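PDB 1TQY: actinorhodin polyketide putative beta-ketoacyl synthase 2 from Streptomyces coelicolor A3, which is the chain length factor that partners a ketosynthase in making the polyketide chain of the antibiotic actinorhodin, and probably does not itself condense the chain. Local coordinates for residues Ser210-Thr215 with Arg397-Phe402; Leu224-Arg229 with Ala315-Ile320; Gly177-Thr182 with Pro188-Gly193. All coordinates share one frame; numbering follows the deposited sequence.

Interactions 1 and 2 are neighbours on one side of the chain, their centres about 14 Å apart, and interaction 2 is nested within the loop that interaction 1 closes. They touch where Arg397 of interaction 1 reaches helix 310-324: its NH1 lies 3.6 Å from Glu316 OE1 of interaction 2, a long, weak ion pair. Interaction 3 closes earlier in the chain and lies on the opposite side of the chain's centre, about 27 Å between centres from interaction 1 and about 31 Å from interaction 2; nearest atoms are about 13 Å and about 17 Å apart. Interactions 1 and 3 also approach the other protein chain of the assembly, whereas interaction 2 does not.

Interaction 1: residues Ser210-Thr215 with Arg397-Phe402; sequences SGRIST and RGRWGF
Arg399 reaches across to Ser210 from the turn between strands 391-398 and 402-410, an antiparallel pair of the ketosynthase fold. At this turn Gly401 and Phe402 both face Gly398 in a G1 beta bulge, and the oxygen of Gly398 accepts from both their backbone nitrogens.

One direct hydrogen bond spans the contact. Arg399 NH1 donates to Ser210 O at 3.2 Å, with an N-H...O angle of 151°. The donor lies in the carbonyl plane on a lone pair, although the oxygen sits 20° out of the guanidinium plane. With CG trans to the backbone N (chi1 174°) and the chain extended as far as NE, the arginine spans the distance to the end of helix 201-208. There Ser210 OG accepts from Arg212 N (2.9 Å), an ST turn that spans Gly211, the first residue to leave helical geometry; the same hydroxyl also bonds Gln207 O.

The two guanidinium groups are also close: Arg399 NH1 comes over one face of the Arg212 guanidinium, 4.4 Å from NH1 of that residue. Solvent probably eases these like charges, as does an acidic side chain of the neighbouring protein chain, the salt-bridge partner of Arg399 NE.

Three waters add further links. Water 1 joins Arg399 NH2 to Ser210 O, weakly at the serine, and water 2 accepts from Arg399 NH1 at 2.9 Å and weakly from Arg212 NH1. A third water accepts from Arg212 NH1 at 3.1 Å and from Trp400 N at 2.9 Å.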
loop_
_atom_site.group_PDB
_atom_site.type_symbol
_atom_site.label_atom_id
_atom_site.label_comp_id
_atom_site.label_asym_id
_atom_site.label_seq_id
_atom_site.Cartn_x
_atom_site.Cartn_y
_atom_site.Cartn_z
ATOM N N SER B 210 0.354 -19.071 -8.464
ATOM C CA SER B 210 0.374 -19.153 -7.003
ATOM C C SER B 210 0.634 -20.588 -6.603
ATOM O O SER B 210 1.233 -20.863 -5.565
ATOM C CB SER B 210 -0.972 -18.752 -6.420
ATOM O OG SER B 210 -1.976 -19.675 -6.811
ATOM N N GLY B 211 0.152 -21.502 -7.436
ATOM C CA GLY B 211 0.301 -22.919 -7.166
ATOM C C GLY B 211 -0.783 -23.353 -6.201
ATOM O O GLY B 211 -0.784 -24.483 -5.728
ATOM N N ARG B 212 -1.738 -22.470 -5.933
ATOM C CA ARG B 212 -2.797 -22.798 -4.979
ATOM C C ARG B 212 -4.227 -22.721 -5.492
ATOM O O ARG B 212 -5.187 -22.820 -4.725
ATOM C CB ARG B 212 -2.634 -21.906 -3.745
ATOM C CG ARG B 212 -1.394 -22.251 -2.915
ATOM C CD ARG B 212 -1.081 -21.200 -1.850
ATOM N NE ARG B 212 0.087 -21.571 -1.030
ATOM C CZ ARG B 212 0.652 -20.778 -0.119
ATOM N NH1 ARG B 212 0.168 -19.560 0.104
ATOM N NH2 ARG B 212 1.702 -21.201 0.563
ATOM N N ILE B 213 -4.374 -22.572 -6.799
ATOM C CA ILE B 213 -5.697 -22.458 -7.386
ATOM C C ILE B 213 -6.311 -23.797 -7.783
ATOM O O ILE B 213 -5.666 -24.622 -8.424
ATOM C CB ILE B 213 -5.625 -21.502 -8.567
ATOM C CG1 ILE B 213 -5.304 -20.108 -8.006
ATOM C CG2 ILE B 213 -6.923 -21.480 -9.343
ATOM C CD1 ILE B 213 -5.390 -19.020 -9.005
ATOM N N SER B 214 -7.559 -24.014 -7.376
ATOM C CA SER B 214 -8.253 -25.251 -7.687
ATOM C C SER B 214 -8.435 -25.462 -9.177
ATOM O O SER B 214 -8.778 -24.533 -9.913
ATOM C CB SER B 214 -9.627 -25.286 -7.017
ATOM O OG SER B 214 -10.381 -26.374 -7.518
ATOM N N THR B 215 -8.203 -26.693 -9.623
ATOM C CA THR B 215 -8.385 -27.021 -11.025
ATOM C C THR B 215 -9.674 -27.828 -11.191
ATOM O O THR B 215 -9.875 -28.482 -12.208
ATOM C CB THR B 215 -7.202 -27.842 -11.594
ATOM O OG1 THR B 215 -7.052 -29.057 -10.850
ATOM C CG2 THR B 215 -5.905 -27.034 -11.532
ATOM N N ARG B 397 -5.183 -14.228 5.973
ATOM C CA ARG B 397 -3.747 -14.392 5.808
ATOM C C ARG B 397 -3.392 -13.988 4.407
ATOM O O ARG B 397 -4.214 -14.059 3.502
ATOM C CB ARG B 397 -3.297 -15.835 6.014
ATOM C CG ARG B 397 -3.660 -16.408 7.349
ATOM C CD ARG B 397 -4.421 -17.695 7.137
ATOM N NE ARG B 397 -3.551 -18.840 7.290
ATOM C CZ ARG B 397 -3.893 -20.099 7.035
ATOM N NH1 ARG B 397 -5.107 -20.416 6.593
ATOM N NH2 ARG B 397 -3.001 -21.043 7.258
ATOM N N GLY B 398 -2.155 -13.554 4.239
ATOM C CA GLY B 398 -1.700 -13.165 2.927
ATOM C C GLY B 398 -0.510 -14.024 2.571
ATOM O O GLY B 398 0.287 -14.389 3.433
ATOM N N ARG B 399 -0.404 -14.355 1.290
ATOM C CA ARG B 399 0.688 -15.160 0.778
ATOM C C ARG B 399 2.036 -14.629 1.270
ATOM O O ARG B 399 2.267 -13.420 1.282
ATOM C CB ARG B 399 0.645 -15.136 -0.746
ATOM C CG ARG B 399 1.806 -15.816 -1.432
ATOM C CD ARG B 399 1.698 -15.573 -2.917
ATOM N NE ARG B 399 2.768 -16.214 -3.671
ATOM C CZ ARG B 399 2.763 -17.484 -4.048
ATOM N NH1 ARG B 399 1.741 -18.267 -3.743
ATOM N NH2 ARG B 399 3.782 -17.963 -4.743
ATOM N N TRP B 400 2.914 -15.556 1.654
ATOM C CA TRP B 400 4.259 -15.280 2.168
ATOM C C TRP B 400 4.301 -15.061 3.680
ATOM O O TRP B 400 5.347 -14.711 4.224
ATOM C CB TRP B 400 4.924 -14.099 1.435
ATOM C CG TRP B 400 5.288 -14.447 0.031
ATOM C CD1 TRP B 400 4.939 -13.764 -1.099
ATOM C CD2 TRP B 400 5.992 -15.620 -0.410
ATOM N NE1 TRP B 400 5.370 -14.446 -2.215
ATOM C CE2 TRP B 400 6.018 -15.588 -1.823
ATOM C CE3 TRP B 400 6.597 -16.701 0.251
ATOM C CZ2 TRP B 400 6.624 -16.590 -2.590
ATOM C CZ3 TRP B 400 7.206 -17.704 -0.512
ATOM C CH2 TRP B 400 7.210 -17.640 -1.919
ATOM N N GLY B 401 3.168 -15.250 4.355
ATOM C CA GLY B 401 3.161 -15.141 5.805
ATOM C C GLY B 401 2.400 -14.046 6.525
ATOM O O GLY B 401 2.488 -13.961 7.750
ATOM N N PHE B 402 1.662 -13.211 5.801
ATOM C CA PHE B 402 0.906 -12.131 6.434
ATOM C C PHE B 402 -0.303 -12.639 7.222
ATOM O O PHE B 402 -1.123 -13.399 6.701
ATOM C CB PHE B 402 0.423 -11.125 5.381
ATOM C CG PHE B 402 1.527 -10.466 4.603
ATOM C CD1 PHE B 402 2.026 -11.045 3.441
ATOM C CD2 PHE B 402 2.012 -9.221 4.990
ATOM C CE1 PHE B 402 2.993 -10.385 2.670
ATOM C CE2 PHE B 402 2.977 -8.551 4.230
ATOM C CZ PHE B 402 3.465 -9.133 3.068
HETATM O O HOH W 1 4.213 -20.492 -6.332
HETATM O O HOH W 2 -0.838 -17.846 -2.527
HETATM O O HOH W 3 2.331 -18.330 2.034
#

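Interaction 2: residues Leu224-Arg229 with Ala315-Ile320; sequences LPFDER and AEARAI
Phe226 carries this contact from the loop side, pressing its ring against Glu316 and Ala317 of helix 310-324. The approach begins at Leu224, whose oxygen accepts from Asp227 N at 3.1 Å and closes a type II beta turn. Pro225 takes the second position of the turn and packs on Val333 and Thr336. Phe226 follows in the third position with positive phi (77°), its backbone N bonded to Asp313 near the start of the same helix.

CG of Phe226 is trans to its carbonyl carbon (chi1 -62°), and the ring reaches the helix with its far end. CZ lies 3.2 Å from Glu316 OE1, approached neither squarely over the face nor at the edge, while Glu316 CG meets the ring edge in plane, 3.9 Å from CZ. The two side chains cross at about a right angle, with ring and carboxylate planes 42° apart. On the next helix residue, Ala317 CB packs 4.1 Å from CE2. This buried contact ties the long loop before strand 238-246 to a helix of the ketosynthase fold that also packs on strand 391-398. The Glu316 carboxylate is occupied beyond the ring: OE2 accepts from Asp305 N and OE1 from Gly306 N.

Asp227 then turns back into the loop, where OD2 takes the N-H of Arg229 at 2.6 Å in an Asx turn, using its anti lone pair. OD1 is gripped by Arg221 and by the backbone nitrogens of Thr369 and Ser370.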
loop_
_atom_site.group_PDB
_atom_site.type_symbol
_atom_site.label_atom_id
_atom_site.label_comp_id
_atom_site.label_asym_id
_atom_site.label_seq_id
_atom_site.Cartn_x
_atom_site.Cartn_y
_atom_site.Cartn_z
ATOM N N LEU B 224 -13.123 -25.855 -1.073
ATOM C CA LEU B 224 -13.551 -26.555 0.126
ATOM C C LEU B 224 -12.610 -26.411 1.317
ATOM O O LEU B 224 -11.951 -27.366 1.717
ATOM C CB LEU B 224 -13.733 -28.037 -0.230
ATOM C CG LEU B 224 -14.655 -28.314 -1.428
ATOM C CD1 LEU B 224 -14.608 -29.796 -1.794
ATOM C CD2 LEU B 224 -16.072 -27.894 -1.085
ATOM N N PRO B 225 -12.538 -25.212 1.906
ATOM C CA PRO B 225 -11.645 -25.042 3.057
ATOM C C PRO B 225 -12.022 -25.933 4.247
ATOM O O PRO B 225 -13.185 -26.001 4.642
ATOM C CB PRO B 225 -11.771 -23.548 3.376
ATOM C CG PRO B 225 -13.178 -23.231 2.957
ATOM C CD PRO B 225 -13.274 -23.967 1.624
ATOM N N PHE B 226 -11.022 -26.621 4.792
ATOM C CA PHE B 226 -11.187 -27.518 5.936
ATOM C C PHE B 226 -11.822 -28.869 5.593
ATOM O O PHE B 226 -12.036 -29.698 6.476
ATOM C CB PHE B 226 -11.980 -26.832 7.065
ATOM C CG PHE B 226 -11.300 -25.603 7.628
ATOM C CD1 PHE B 226 -11.931 -24.366 7.598
ATOM C CD2 PHE B 226 -10.010 -25.679 8.147
ATOM C CE1 PHE B 226 -11.294 -23.221 8.087
ATOM C CE2 PHE B 226 -9.363 -24.543 8.637
ATOM C CZ PHE B 226 -10.002 -23.314 8.600
ATOM N N ASP B 227 -12.117 -29.095 4.314
ATOM C CA ASP B 227 -12.688 -30.374 3.884
ATOM C C ASP B 227 -11.542 -31.306 3.504
ATOM O O ASP B 227 -10.513 -30.853 2.985
ATOM C CB ASP B 227 -13.588 -30.176 2.666
ATOM C CG ASP B 227 -14.349 -31.429 2.296
ATOM O OD1 ASP B 227 -15.558 -31.519 2.605
ATOM O OD2 ASP B 227 -13.735 -32.335 1.700
ATOM N N GLU B 228 -11.711 -32.605 3.734
ATOM C CA GLU B 228 -10.641 -33.540 3.391
ATOM C C GLU B 228 -10.338 -33.534 1.901
ATOM O O GLU B 228 -9.258 -33.943 1.489
ATOM C CB GLU B 228 -10.988 -34.955 3.856
ATOM C CG GLU B 228 -12.236 -35.532 3.249
ATOM C CD GLU B 228 -12.403 -36.996 3.614
ATOM O OE1 GLU B 228 -12.293 -37.321 4.820
ATOM O OE2 GLU B 228 -12.642 -37.810 2.694
ATOM N N ARG B 229 -11.279 -33.057 1.091
ATOM C CA ARG B 229 -11.057 -32.993 -0.352
ATOM C C ARG B 229 -10.506 -31.625 -0.816
ATOM O O ARG B 229 -10.421 -31.366 -2.015
ATOM C CB ARG B 229 -12.353 -33.309 -1.116
ATOM C CG ARG B 229 -12.893 -34.736 -0.935
ATOM C CD ARG B 229 -11.906 -35.804 -1.419
ATOM N NE ARG B 229 -12.427 -37.162 -1.252
ATOM C CZ ARG B 229 -13.446 -37.672 -1.943
ATOM N NH1 ARG B 229 -14.059 -36.933 -2.859
ATOM N NH2 ARG B 229 -13.853 -38.920 -1.720
ATOM N N ALA B 315 -2.806 -25.561 9.331
ATOM C CA ALA B 315 -2.121 -24.546 10.131
ATOM C C ALA B 315 -3.149 -23.662 10.833
ATOM O O ALA B 315 -3.048 -23.409 12.031
ATOM C CB ALA B 315 -1.209 -23.677 9.248
ATOM N N GLU B 316 -4.139 -23.188 10.082
ATOM C CA GLU B 316 -5.164 -22.334 10.671
ATOM C C GLU B 316 -6.005 -23.011 11.748
ATOM O O GLU B 316 -6.300 -22.404 12.780
ATOM C CB GLU B 316 -6.097 -21.776 9.598
ATOM C CG GLU B 316 -7.256 -20.993 10.205
ATOM C CD GLU B 316 -7.988 -20.126 9.206
ATOM O OE1 GLU B 316 -8.329 -20.630 8.115
ATOM O OE2 GLU B 316 -8.221 -18.940 9.528
ATOM N N ALA B 317 -6.415 -24.253 11.499
ATOM C CA ALA B 317 -7.227 -24.997 12.459
ATOM C C ALA B 317 -6.438 -25.187 13.747
ATOM O O ALA B 317 -6.991 -25.187 14.844
ATOM C CB ALA B 317 -7.599 -26.348 11.879
ATOM N N ARG B 318 -5.129 -25.336 13.593
ATOM C CA ARG B 318 -4.245 -25.532 14.726
ATOM C C ARG B 318 -4.129 -24.236 15.543
ATOM O O ARG B 318 -4.166 -24.272 16.773
ATOM C CB ARG B 318 -2.888 -26.020 14.209
ATOM C CG ARG B 318 -1.978 -26.663 15.230
ATOM C CD ARG B 318 -1.039 -27.658 14.544
ATOM N NE ARG B 318 -0.299 -27.066 13.433
ATOM C CZ ARG B 318 -0.247 -27.568 12.199
ATOM N NH1 ARG B 318 -0.898 -28.682 11.898
ATOM N NH2 ARG B 318 0.463 -26.956 11.259
ATOM N N ALA B 319 -4.024 -23.085 14.877
ATOM C CA ALA B 319 -3.923 -21.831 15.615
ATOM C C ALA B 319 -5.229 -21.552 16.344
ATOM O O ALA B 319 -5.226 -21.148 17.511
ATOM C CB ALA B 319 -3.578 -20.669 14.676
ATOM N N ILE B 320 -6.352 -21.762 15.668
ATOM C CA ILE B 320 -7.654 -21.538 16.303
ATOM C C ILE B 320 -7.799 -22.466 17.520
ATOM O O ILE B 320 -8.225 -22.034 18.592
ATOM C CB ILE B 320 -8.813 -21.787 15.303
ATOM C CG1 ILE B 320 -8.712 -20.788 14.144
ATOM C CG2 ILE B 320 -10.162 -21.623 16.004
ATOM C CD1 ILE B 320 -9.716 -21.007 13.034
#

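Interaction 3: residues Gly177-Thr182 with Pro188-Gly193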
loop_
_atom_site.group_PDB
_atom_site.type_symbol
_atom_site.label_atom_id
_atom_site.label_comp_id
_atom_site.label_asym_id
_atom_site.label_seq_id
_atom_site.Cartn_x
_atom_site.Cartn_y
_atom_site.Cartn_z
ATOM N N GLY B 177 -7.942 -2.034 10.011
ATOM C CA GLY B 177 -7.255 -1.744 11.254
ATOM C C GLY B 177 -6.553 -0.401 11.130
ATOM O O GLY B 177 -6.443 0.359 12.099
ATOM N N HIS B 178 -6.075 -0.102 9.925
ATOM C CA HIS B 178 -5.370 1.157 9.669
ATOM C C HIS B 178 -6.349 2.328 9.812
ATOM O O HIS B 178 -5.995 3.412 10.290
ATOM C CB HIS B 178 -4.757 1.138 8.260
ATOM C CG HIS B 178 -3.869 2.309 7.960
ATOM N ND1 HIS B 178 -2.526 2.170 7.667
ATOM C CD2 HIS B 178 -4.136 3.635 7.862
ATOM C CE1 HIS B 178 -2.008 3.358 7.400
ATOM N NE2 HIS B 178 -2.963 4.265 7.511
ATOM N N ALA B 179 -7.588 2.094 9.393
ATOM C CA ALA B 179 -8.618 3.114 9.499
ATOM C C ALA B 179 -8.897 3.370 10.969
ATOM O O ALA B 179 -8.999 4.519 11.409
ATOM C CB ALA B 179 -9.888 2.660 8.805
ATOM N N ARG B 180 -9.029 2.290 11.733
ATOM C CA ARG B 180 -9.299 2.421 13.162
ATOM C C ARG B 180 -8.259 3.317 13.824
ATOM O O ARG B 180 -8.601 4.158 14.649
ATOM C CB ARG B 180 -9.307 1.048 13.839
ATOM C CG ARG B 180 -9.366 1.105 15.360
ATOM C CD ARG B 180 -9.950 -0.178 15.920
ATOM N NE ARG B 180 -9.881 -0.257 17.382
ATOM C CZ ARG B 180 -8.856 -0.760 18.061
ATOM N NH1 ARG B 180 -7.797 -1.235 17.417
ATOM N NH2 ARG B 180 -8.896 -0.805 19.390
ATOM N N ARG B 181 -6.998 3.141 13.448
ATOM C CA ARG B 181 -5.916 3.935 14.011
ATOM C C ARG B 181 -6.128 5.410 13.685
ATOM O O ARG B 181 -6.054 6.278 14.555
ATOM C CB ARG B 181 -4.582 3.474 13.427
ATOM C CG ARG B 181 -3.352 4.080 14.080
ATOM C CD ARG B 181 -2.077 3.433 13.548
ATOM N NE ARG B 181 -1.837 3.802 12.157
ATOM C CZ ARG B 181 -0.888 3.278 11.383
ATOM N NH1 ARG B 181 -0.072 2.343 11.857
ATOM N NH2 ARG B 181 -0.753 3.701 10.129
ATOM N N THR B 182 -6.403 5.675 12.415
ATOM C CA THR B 182 -6.619 7.027 11.930
ATOM C C THR B 182 -7.774 7.725 12.661
ATOM O O THR B 182 -7.629 8.854 13.150
ATOM C CB THR B 182 -6.846 7.001 10.398
ATOM O OG1 THR B 182 -5.719 6.371 9.784
ATOM C CG2 THR B 182 -6.977 8.411 9.845
ATOM N N PRO B 188 -12.838 11.790 12.323
ATOM C CA PRO B 188 -14.165 11.225 12.613
ATOM C C PRO B 188 -14.715 10.138 11.714
ATOM O O PRO B 188 -15.341 9.195 12.193
ATOM C CB PRO B 188 -15.082 12.446 12.593
ATOM C CG PRO B 188 -14.184 13.562 12.944
ATOM C CD PRO B 188 -12.941 13.245 12.140
ATOM N N LEU B 189 -14.519 10.280 10.412
ATOM C CA LEU B 189 -15.045 9.294 9.491
ATOM C C LEU B 189 -13.956 8.817 8.555
ATOM O O LEU B 189 -13.118 9.601 8.101
ATOM C CB LEU B 189 -16.221 9.890 8.704
ATOM C CG LEU B 189 -17.008 8.996 7.742
ATOM C CD1 LEU B 189 -18.366 9.594 7.464
ATOM C CD2 LEU B 189 -16.226 8.814 6.441
ATOM N N VAL B 190 -13.977 7.519 8.277
ATOM C CA VAL B 190 -13.003 6.913 7.392
ATOM C C VAL B 190 -13.673 5.829 6.561
ATOM O O VAL B 190 -14.356 4.943 7.090
ATOM C CB VAL B 190 -11.825 6.301 8.188
ATOM C CG1 VAL B 190 -10.928 5.503 7.246
ATOM C CG2 VAL B 190 -11.015 7.411 8.859
ATOM N N VAL B 191 -13.499 5.919 5.247
ATOM C CA VAL B 191 -14.062 4.936 4.329
ATOM C C VAL B 191 -12.958 3.909 4.135
ATOM O O VAL B 191 -11.823 4.251 3.799
ATOM C CB VAL B 191 -14.438 5.587 2.983
ATOM C CG1 VAL B 191 -14.828 4.515 1.976
ATOM C CG2 VAL B 191 -15.588 6.547 3.194
ATOM N N SER B 192 -13.285 2.644 4.338
ATOM C CA SER B 192 -12.253 1.623 4.274
ATOM C C SER B 192 -12.744 0.328 3.674
ATOM O O SER B 192 -13.925 -0.011 3.753
ATOM C CB SER B 192 -11.737 1.359 5.700
ATOM O OG SER B 192 -10.557 0.577 5.697
ATOM N N GLY B 193 -11.820 -0.408 3.082
ATOM C CA GLY B 193 -12.186 -1.667 2.486
ATOM C C GLY B 193 -11.219 -2.024 1.392
ATOM O O GLY B 193 -10.070 -1.580 1.367
#
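Ser192 OG is hydrogen-bonded to Val109 O of strand 106-111, with a second, weak bond to Ala175 O on helix 171-185, so one buried hydroxyl lies between strand and helix. Placed trans to its own backbone N (chi1 -168°), it also lies against Ala179 CB at 3.8 Å.

Ala179 is the centre of the apolar part. Its methyl meets Val190 CG1 at 3.4 Å, tighter than usual van der Waals contact, and sits against two side chains, Val190 and Ser192, that point from the same face of the strand. One helical turn further on, Thr182 CG2 reaches the other branch of the valine, CG2, at 4.3 Å. The two methyls of Val190 are thereby shared between successive turns of the helix, and the small alanine allows the close backbone approach, 6.2 Å between the CA atoms of Ala179 and Val190.

Leu244 of strand 238-246 also packs against Ala179. The axes of segments 177-182 and 189-193 run almost antiparallel (171°) and approach to 8.6 Å: helix 171-185 folds back through a short connection into strand 189-196, the layered helix-on-sheet packing of the thiolase fold.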